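Local coordinates for periplasmic oligopeptide-binding protein (Burkholderia pseudomallei, PDB 3ZS6), which probably binds oligopeptides in the periplasm and hands them to an ABC transport system for uptake, as members of solute-binding protein family 5 do, at residues Q458-D461 with L462-D466; V301-G305 with L306-G310; S324-M327 with A328-V331. All coordinates share one frame; numbering follows the deposited sequence.

Interaction 1. Residues Q458-D461 with L462-D466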
ATOM      1  N   GLN A 458      10.170   5.494  19.811  1.00 26.77           N
ATOM      2  CA  GLN A 458       9.542   5.237  21.102  1.00 30.75           C
ATOM      3  C   GLN A 458       8.067   4.890  20.927  1.00 24.15           C
ATOM      4  O   GLN A 458       7.584   3.918  21.499  1.00 24.46           O
ATOM      5  CB  GLN A 458       9.708   6.430  22.043  1.00 31.11           C
ATOM      6  CG  GLN A 458       9.046   6.221  23.395  1.00 34.38           C
ATOM      7  CD  GLN A 458       9.144   7.439  24.292  1.00 37.05           C
ATOM      8  OE1 GLN A 458       9.710   8.468  23.910  1.00 34.62           O
ATOM      9  NE2 GLN A 458       8.585   7.329  25.493  1.00 39.27           N
ATOM     10  N   ALA A 459       7.361   5.677  20.118  1.00 21.45           N
ATOM     11  CA  ALA A 459       5.950   5.421  19.830  1.00 23.48           C
ATOM     12  C   ALA A 459       5.712   4.078  19.120  1.00 24.16           C
ATOM     13  O   ALA A 459       4.761   3.361  19.449  1.00 19.65           O
ATOM     14  CB  ALA A 459       5.357   6.563  19.014  1.00 25.76           C
ATOM     15  N   HIS A 460       6.555   3.746  18.144  1.00 23.92           N
ATOM     16  CA  HIS A 460       6.413   2.469  17.442  1.00 25.36           C
ATOM     17  C   HIS A 460       6.593   1.300  18.412  1.00 25.11           C
ATOM     18  O   HIS A 460       5.733   0.416  18.484  1.00 22.29           O
ATOM     19  CB  HIS A 460       7.381   2.347  16.254  1.00 15.84           C
ATOM     20  CG  HIS A 460       7.275   1.041  15.518  1.00 15.89           C
ATOM     21  ND1 HIS A 460       8.354   0.205  15.319  1.00 19.07           N
ATOM     22  CD2 HIS A 460       6.213   0.422  14.944  1.00 16.80           C
ATOM     23  CE1 HIS A 460       7.963  -0.871  14.657  1.00 23.66           C
ATOM     24  NE2 HIS A 460       6.667  -0.765  14.419  1.00 15.22           N
ATOM     25  N   ASP A 461       7.700   1.305  19.156  1.00 23.67           N
ATOM     26  CA  ASP A 461       7.959   0.282  20.173  1.00 24.58           C
ATOM     27  C   ASP A 461       6.786   0.144  21.141  1.00 22.97           C
ATOM     28  O   ASP A 461       6.372  -0.966  21.481  1.00 23.18           O
ATOM     29  CB  ASP A 461       9.215   0.615  20.992  1.00 30.22           C
ATOM     30  CG  ASP A 461      10.498   0.539  20.181  1.00 31.37           C
ATOM     31  OD1 ASP A 461      10.482   0.012  19.044  1.00 27.26           O
ATOM     32  OD2 ASP A 461      11.537   1.000  20.703  1.00 34.15           O
ATOM     33  N   LEU A 462       6.268   1.277  21.602  1.00 23.71           N
ATOM     34  CA  LEU A 462       5.168   1.264  22.560  1.00 20.87           C
ATOM     35  C   LEU A 462       3.963   0.533  21.979  1.00 23.29           C
ATOM     36  O   LEU A 462       3.367  -0.331  22.635  1.00 21.89           O
ATOM     37  CB  LEU A 462       4.778   2.688  22.957  1.00 23.85           C
ATOM     38  CG  LEU A 462       3.731   2.791  24.071  1.00 24.52           C
ATOM     39  CD1 LEU A 462       4.217   2.055  25.313  1.00 22.70           C
ATOM     40  CD2 LEU A 462       3.404   4.254  24.397  1.00 22.20           C
ATOM     41  N   ALA A 463       3.609   0.879  20.744  1.00 16.82           N
ATOM     42  CA  ALA A 463       2.504   0.211  20.060  1.00 13.60           C
ATOM     43  C   ALA A 463       2.738  -1.292  19.876  1.00 12.16           C
ATOM     44  O   ALA A 463       1.832  -2.091  20.094  1.00 15.83           O
ATOM     45  CB  ALA A 463       2.236   0.865  18.720  1.00 11.74           C
ATOM     46  N   MET A 464       3.939  -1.679  19.445  1.00 17.66           N
ATOM     47  CA  MET A 464       4.193  -3.089  19.133  1.00 21.27           C
ATOM     48  C   MET A 464       4.210  -3.967  20.393  1.00 25.78           C
ATOM     49  O   MET A 464       3.938  -5.166  20.324  1.00 21.67           O
ATOM     50  CB  MET A 464       5.490  -3.266  18.333  1.00 19.71           C
ATOM     51  CG  MET A 464       5.461  -2.672  16.928  1.00 21.27           C
ATOM     52  SD  MET A 464       4.155  -3.323  15.867  1.00 22.12           S
ATOM     53  CE  MET A 464       2.871  -2.096  16.109  1.00 17.90           C
ATOM     54  N   ASN A 465       4.534  -3.369  21.538  1.00 25.28           N
ATOM     55  CA  ASN A 465       4.450  -4.091  22.805  1.00 22.14           C
ATOM     56  C   ASN A 465       3.013  -4.477  23.136  1.00 23.14           C
ATOM     57  O   ASN A 465       2.767  -5.335  23.983  1.00 24.49           O
ATOM     58  CB  ASN A 465       5.077  -3.285  23.942  1.00 29.85           C
ATOM     59  CG  ASN A 465       6.593  -3.353  23.934  1.00 40.95           C
ATOM     60  OD1 ASN A 465       7.177  -4.436  23.853  1.00 48.21           O
ATOM     61  ND2 ASN A 465       7.238  -2.199  24.007  1.00 43.54           N
ATOM     62  N   ASP A 466       2.065  -3.851  22.444  1.00 21.70           N
ATOM     63  CA  ASP A 466       0.654  -4.211  22.572  1.00 19.80           C
ATOM     64  C   ASP A 466       0.225  -5.279  21.554  1.00 18.15           C
ATOM     65  O   ASP A 466      -0.883  -5.801  21.626  1.00 18.41           O
ATOM     66  CB  ASP A 466      -0.230  -2.961  22.447  1.00 20.13           C
ATOM     67  CG  ASP A 466      -0.194  -2.082  23.705  1.00 25.41           C
ATOM     68  OD1 ASP A 466       0.290  -2.555  24.757  1.00 27.44           O
ATOM     69  OD2 ASP A 466      -0.657  -0.924  23.644  1.00 26.34           O
TER

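Interaction 2. Residues V301-G305 with L306-G310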
ATOM      1  N   VAL A 301      12.736 -11.082   5.138  1.00 23.78           N
ATOM      2  CA  VAL A 301      13.405 -10.924   6.431  1.00 26.17           C
ATOM      3  C   VAL A 301      12.406 -10.939   7.596  1.00 19.98           C
ATOM      4  O   VAL A 301      11.445 -10.175   7.598  1.00 17.78           O
ATOM      5  CB  VAL A 301      14.208  -9.602   6.474  1.00 27.55           C
ATOM      6  CG1 VAL A 301      14.818  -9.388   7.859  1.00 30.99           C
ATOM      7  CG2 VAL A 301      15.288  -9.602   5.397  1.00 32.67           C
ATOM      8  N   PRO A 302      12.636 -11.803   8.598  1.00 15.98           N
ATOM      9  CA  PRO A 302      11.711 -11.831   9.739  1.00 16.01           C
ATOM     10  C   PRO A 302      11.444 -10.436  10.301  1.00 15.14           C
ATOM     11  O   PRO A 302      12.361  -9.620  10.395  1.00 17.86           O
ATOM     12  CB  PRO A 302      12.445 -12.711  10.758  1.00 21.65           C
ATOM     13  CG  PRO A 302      13.245 -13.659   9.896  1.00 23.22           C
ATOM     14  CD  PRO A 302      13.720 -12.792   8.740  1.00 20.85           C
ATOM     15  N   MET A 303      10.185 -10.153  10.626  1.00 19.40           N
ATOM     16  CA  MET A 303       9.818  -8.869  11.224  1.00 22.03           C
ATOM     17  C   MET A 303       8.929  -9.059  12.451  1.00 20.34           C
ATOM     18  O   MET A 303       8.134 -10.002  12.510  1.00 18.32           O
ATOM     19  CB  MET A 303       9.127  -7.953  10.207  1.00 22.41           C
ATOM     20  CG  MET A 303      10.077  -7.308   9.204  1.00 27.57           C
ATOM     21  SD  MET A 303       9.283  -6.117   8.095  1.00 26.27           S
ATOM     22  CE  MET A 303       8.827  -4.796   9.232  1.00 21.27           C
ATOM     23  N   TYR A 304       9.055  -8.144  13.410  1.00 15.41           N
ATOM     24  CA  TYR A 304       8.313  -8.210  14.666  1.00 15.48           C
ATOM     25  C   TYR A 304       7.452  -6.968  14.886  1.00 19.86           C
ATOM     26  O   TYR A 304       6.572  -6.957  15.744  1.00 20.49           O
ATOM     27  CB  TYR A 304       9.288  -8.402  15.836  1.00 14.75           C
ATOM     28  CG  TYR A 304      10.141  -9.622  15.623  1.00 18.98           C
ATOM     29  CD1 TYR A 304       9.678 -10.881  15.980  1.00 17.73           C
ATOM     30  CD2 TYR A 304      11.383  -9.527  15.006  1.00 21.50           C
ATOM     31  CE1 TYR A 304      10.441 -12.011  15.762  1.00 17.95           C
ATOM     32  CE2 TYR A 304      12.156 -10.655  14.782  1.00 20.43           C
ATOM     33  CZ  TYR A 304      11.676 -11.891  15.163  1.00 19.07           C
ATOM     34  OH  TYR A 304      12.423 -13.014  14.933  1.00 26.38           O
ATOM     35  N   GLY A 305       7.726  -5.923  14.111  1.00 17.83           N
ATOM     36  CA  GLY A 305       6.931  -4.711  14.135  1.00 10.60           C
ATOM     37  C   GLY A 305       6.570  -4.280  12.720  1.00 13.80           C
ATOM     38  O   GLY A 305       6.735  -5.055  11.767  1.00 14.94           O
ATOM     39  N   LEU A 306       6.076  -3.053  12.583  1.00 10.12           N
ATOM     40  CA  LEU A 306       5.611  -2.536  11.292  1.00 15.04           C
ATOM     41  C   LEU A 306       6.712  -1.881  10.457  1.00 13.86           C
ATOM     42  O   LEU A 306       6.631  -1.865   9.232  1.00 17.74           O
ATOM     43  CB  LEU A 306       4.465  -1.536  11.494  1.00 14.77           C
ATOM     44  CG  LEU A 306       3.179  -2.051  12.153  1.00 21.43           C
ATOM     45  CD1 LEU A 306       2.192  -0.897  12.382  1.00 20.02           C
ATOM     46  CD2 LEU A 306       2.541  -3.160  11.319  1.00 19.76           C
ATOM     47  N   MET A 307       7.725  -1.322  11.119  1.00 15.43           N
ATOM     48  CA  MET A 307       8.776  -0.580  10.422  1.00 16.58           C
ATOM     49  C   MET A 307       9.827  -1.508   9.815  1.00 19.95           C
ATOM     50  O   MET A 307      10.559  -2.179  10.541  1.00 21.78           O
ATOM     51  CB  MET A 307       9.479   0.412  11.367  1.00 17.55           C
ATOM     52  CG  MET A 307       8.563   1.383  12.098  1.00 15.56           C
ATOM     53  SD  MET A 307       7.756   2.570  11.004  1.00 20.42           S
ATOM     54  CE  MET A 307       6.539   3.248  12.127  1.00 21.31           C
ATOM     55  N   PRO A 308       9.925  -1.532   8.477  1.00 16.91           N
ATOM     56  CA  PRO A 308      10.997  -2.307   7.839  1.00 19.00           C
ATOM     57  C   PRO A 308      12.340  -1.643   8.127  1.00 21.30           C
ATOM     58  O   PRO A 308      12.398  -0.418   8.221  1.00 19.10           O
ATOM     59  CB  PRO A 308      10.679  -2.205   6.339  1.00 18.24           C
ATOM     60  CG  PRO A 308       9.302  -1.598   6.240  1.00 15.49           C
ATOM     61  CD  PRO A 308       9.092  -0.813   7.501  1.00 16.41           C
ATOM     62  N   LYS A 309      13.400  -2.427   8.293  1.00 24.63           N
ATOM     63  CA  LYS A 309      14.715  -1.831   8.468  1.00 32.12           C
ATOM     64  C   LYS A 309      15.008  -0.954   7.252  1.00 31.95           C
ATOM     65  O   LYS A 309      14.797  -1.374   6.113  1.00 27.54           O
ATOM     66  CB  LYS A 309      15.787  -2.911   8.621  1.00 41.88           C
ATOM     67  CG  LYS A 309      17.200  -2.361   8.771  1.00 51.24           C
ATOM     68  CD  LYS A 309      18.248  -3.466   8.731  1.00 58.86           C
ATOM     69  CE  LYS A 309      18.125  -4.408   9.920  1.00 63.32           C
ATOM     70  NZ  LYS A 309      19.255  -5.384   9.965  1.00 67.75           N
ATOM     71  N   GLY A 310      15.461   0.272   7.488  1.00 36.20           N
ATOM     72  CA  GLY A 310      15.799   1.163   6.392  1.00 40.04           C
ATOM     73  C   GLY A 310      14.829   2.306   6.140  1.00 40.94           C
ATOM     74  O   GLY A 310      15.176   3.276   5.470  1.00 35.64           O
TER

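Interaction 3. Residues S324-M327 with A328-V331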
ATOM      1  N   SER A 324      15.004 -13.662  20.620  1.00 37.04           N
ATOM      2  CA  SER A 324      16.257 -14.385  20.803  1.00 39.01           C
ATOM      3  C   SER A 324      16.136 -15.506  21.832  1.00 42.87           C
ATOM      4  O   SER A 324      17.141 -16.041  22.298  1.00 47.33           O
ATOM      5  CB  SER A 324      17.378 -13.418  21.191  1.00 40.15           C
ATOM      6  OG  SER A 324      17.028 -12.685  22.351  1.00 43.57           O
ATOM      7  N   TRP A 325      14.905 -15.864  22.179  1.00 37.49           N
ATOM      8  CA  TRP A 325      14.662 -16.951  23.120  1.00 36.96           C
ATOM      9  C   TRP A 325      14.613 -18.314  22.433  1.00 39.94           C
ATOM     10  O   TRP A 325      14.155 -18.428  21.300  1.00 36.64           O
ATOM     11  CB  TRP A 325      13.346 -16.737  23.867  1.00 34.62           C
ATOM     12  CG  TRP A 325      13.311 -15.532  24.767  1.00 31.30           C
ATOM     13  CD1 TRP A 325      14.331 -14.660  25.022  1.00 30.07           C
ATOM     14  CD2 TRP A 325      12.189 -15.072  25.525  1.00 25.53           C
ATOM     15  NE1 TRP A 325      13.911 -13.684  25.897  1.00 27.82           N
ATOM     16  CE2 TRP A 325      12.599 -13.914  26.220  1.00 30.46           C
ATOM     17  CE3 TRP A 325      10.877 -15.528  25.687  1.00 25.84           C
ATOM     18  CZ2 TRP A 325      11.742 -13.206  27.066  1.00 36.17           C
ATOM     19  CZ3 TRP A 325      10.024 -14.820  26.526  1.00 25.36           C
ATOM     20  CH2 TRP A 325      10.462 -13.673  27.203  1.00 31.65           C
ATOM     21  N   PRO A 326      15.091 -19.357  23.125  1.00 37.31           N
ATOM     22  CA  PRO A 326      14.838 -20.724  22.666  1.00 35.52           C
ATOM     23  C   PRO A 326      13.344 -20.898  22.438  1.00 34.74           C
ATOM     24  O   PRO A 326      12.541 -20.354  23.199  1.00 36.11           O
ATOM     25  CB  PRO A 326      15.277 -21.573  23.861  1.00 34.20           C
ATOM     26  CG  PRO A 326      16.334 -20.752  24.527  1.00 35.16           C
ATOM     27  CD  PRO A 326      15.942 -19.315  24.327  1.00 33.60           C
ATOM     28  N   MET A 327      12.967 -21.648  21.413  1.00 28.66           N
ATOM     29  CA  MET A 327      11.553 -21.801  21.101  1.00 33.46           C
ATOM     30  C   MET A 327      10.779 -22.386  22.286  1.00 31.08           C
ATOM     31  O   MET A 327       9.681 -21.928  22.602  1.00 30.39           O
ATOM     32  CB  MET A 327      11.347 -22.638  19.829  1.00 32.41           C
ATOM     33  CG  MET A 327       9.912 -22.634  19.316  1.00 31.53           C
ATOM     34  SD  MET A 327       9.265 -20.968  19.011  1.00 31.61           S
ATOM     35  CE  MET A 327      10.402 -20.368  17.755  1.00 17.52           C
ATOM     36  N   ALA A 328      11.356 -23.389  22.944  1.00 29.20           N
ATOM     37  CA  ALA A 328      10.710 -24.016  24.096  1.00 31.99           C
ATOM     38  C   ALA A 328      10.313 -22.980  25.148  1.00 29.15           C
ATOM     39  O   ALA A 328       9.222 -23.041  25.717  1.00 33.36           O
ATOM     40  CB  ALA A 328      11.622 -25.089  24.712  1.00 34.31           C
ATOM     41  N   ARG A 329      11.208 -22.032  25.396  1.00 28.38           N
ATOM     42  CA  ARG A 329      10.941 -20.915  26.298  1.00 30.47           C
ATOM     43  C   ARG A 329       9.855 -19.995  25.734  1.00 29.36           C
ATOM     44  O   ARG A 329       8.997 -19.505  26.472  1.00 29.38           O
ATOM     45  CB  ARG A 329      12.237 -20.135  26.538  1.00 33.03           C
ATOM     46  CG  ARG A 329      12.116 -18.912  27.434  1.00 35.18           C
ATOM     47  CD  ARG A 329      13.499 -18.485  27.886  1.00 39.77           C
ATOM     48  NE  ARG A 329      13.617 -17.058  28.173  1.00 36.61           N
ATOM     49  CZ  ARG A 329      14.775 -16.401  28.168  1.00 41.44           C
ATOM     50  NH1 ARG A 329      15.904 -17.044  27.887  1.00 37.89           N
ATOM     51  NH2 ARG A 329      14.806 -15.104  28.438  1.00 46.54           N
ATOM     52  N   ARG A 330       9.896 -19.757  24.426  1.00 24.35           N
ATOM     53  CA  ARG A 330       8.858 -18.965  23.773  1.00 24.92           C
ATOM     54  C   ARG A 330       7.493 -19.570  24.027  1.00 25.26           C
ATOM     55  O   ARG A 330       6.558 -18.877  24.418  1.00 22.83           O
ATOM     56  CB  ARG A 330       9.087 -18.903  22.266  1.00 24.15           C
ATOM     57  CG  ARG A 330      10.126 -17.915  21.821  1.00 22.92           C
ATOM     58  CD  ARG A 330       9.690 -17.352  20.485  1.00 32.16           C
ATOM     59  NE  ARG A 330      10.813 -17.117  19.601  1.00 32.89           N
ATOM     60  CZ  ARG A 330      10.685 -16.834  18.312  1.00 29.23           C
ATOM     61  NH1 ARG A 330       9.476 -16.754  17.765  1.00 25.75           N
ATOM     62  NH2 ARG A 330      11.768 -16.633  17.578  1.00 28.06           N
ATOM     63  N   VAL A 331       7.393 -20.876  23.800  1.00 25.63           N
ATOM     64  CA  VAL A 331       6.129 -21.589  23.920  1.00 30.44           C
ATOM     65  C   VAL A 331       5.600 -21.613  25.359  1.00 30.45           C
ATOM     66  O   VAL A 331       4.415 -21.366  25.599  1.00 30.03           O
ATOM     67  CB  VAL A 331       6.260 -23.028  23.380  1.00 30.31           C
ATOM     68  CG1 VAL A 331       5.063 -23.865  23.799  1.00 34.50           C
ATOM     69  CG2 VAL A 331       6.422 -23.009  21.856  1.00 29.48           C
TER
HETATM   70  O   HOH W   1      13.899 -17.965  18.681  1.00 30.94           O

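Interaction 1. Residues Q458-D461 with L462-D466
One face of the H460 imidazole carries the CG methylene of M464, 3.8 Å from the ring centroid and 30° off its normal, a CH-pi contact one turn along the last part of helix 449-464. H460 reaches this place with CG anti to its backbone N (chi1 179°), whereas M464 has CG anti to its carbonyl carbon and bends at chi2 and chi3, folding back along that face of the ring. NE2 of H460 is hydrogen-bonded to the backbone N of L306, and M307, F318 and F417 also touch this side chain. Along the backbone, M464 N donates to H460 O at 2.9 Å, one of four successive i to i+4 bonds that start with L462 N to Q458 O. On another flank, the carboxylate of D461 forms a salt bridge with R316, while A459, L462 and A463 pack against helix 434-443. The last of the four bonds runs from N465 N to D461 O at 3.0 Å, and N465 folds its amide back until ND2 stands 2.9 Å from D461 O, at an angle too poor for a second bond.

Interaction 2. Residues V301-G305 with L306-G310
M303 meets the backbone of M307 and P308 with its terminal methyl: CE stands 3.4 Å from M307 O and 3.5 Å from P308 N. Its chain leaves with CG anti to the carbonyl carbon (chi1 -76°), runs extended through chi2 at -175°, then bends at chi3 (67°), which swings the methyl round onto the peptide bond that joins M307 to P308. The sulfur follows alongside, M303 SD lying 4.2 Å from P308 CA. Contact with the proline ring itself is looser, 4.3 Å from M303 CE to P308 CB, and L306 O is 3.7 Å from the same methyl. One thioether arm therefore spans the inside of a broad bend in the chain, whose limbs are 7.5 Å apart between the CA atoms of M303 and P308. No hydrogen bond links the limbs; the methyl packs on backbone carbonyls and the proline. The bend follows the short, weakly bonded strand 301-302, which adds to the mixed sheet of this solute-binding fold: V301 and M303 have backbone bonds to Q474 and L472 of strand 470-480. T261 of strand 260-266 touches both M303 and P308, and its hydroxyl is hydrogen-bonded to L306 O. At the turn, G305 lies extended before L306, which also touches L419. The M307 side chain packs on A413, F416 and F417, and F416 touches P308 as well.

Interaction 3. Residues S324-M327 with A328-V331
M327 and R329 carry most of the contact, with W325 and R330 about equal after them. The guanidinium of R329 lies flat on one face of the W325 indole, the planes 26° apart, and R329 CZ is 3.6 Å from the centroid of the five-membered ring, 8° off its normal: a cation-pi stack. R329 NH2 is set toward the rim, 3.0 Å from W325 NE1; both are donors, so this is stacking and not a hydrogen bond, and the indole N-H goes to D321 instead. An extended R329 chain, with CG anti to the backbone N, carries the group back over the ring. Y333 meets the same indole edge-to-face. All this surrounds the start of helix 327-340, where P326 is the N-cap and its carbonyl O accepts R330 N at 3.0 Å. The next i to i+4 bond, V331 N to M327 O, measures 2.8 Å. M327 bends at chi2 (56°) and chi3, curling its methyl over the R330 guanidinium: CE sits over the centre of that face, 3.6 Å from R330 CZ, and M327 SD lies 3.9 Å from R330 CB. Farther back, M327 CG packs against V331 CG2, and K375 of helix 359-376 touches both residues. The R330 guanidinium is also bonded from outside: R330 NH1 is hydrogen-bonded to M284 O, and a water accepts from R330 NH2 at 2.7 Å while donating to W325 O, which bridges the arginine back to the residue just before the N-cap.

How the interactions relate
From the N terminus the order is interaction 2, interaction 3, interaction 1; all three are local and in series, with none nesting or crossing. Interaction 2 closes the bend after strand 301-302, and interaction 3 shapes the start of helix 327-340, the next helix in the chain; their nearest atoms stay about 5 Å apart. Interaction 1, in the last turns of helix 449-464, comes back to touch interaction 2: the side chains of H460 and M464 meet the backbone and side chains of G305-M307, so the helix is tied to the bend beside the mixed sheet. Interactions 1 and 3 do not touch, their centres being about 21 Å apart.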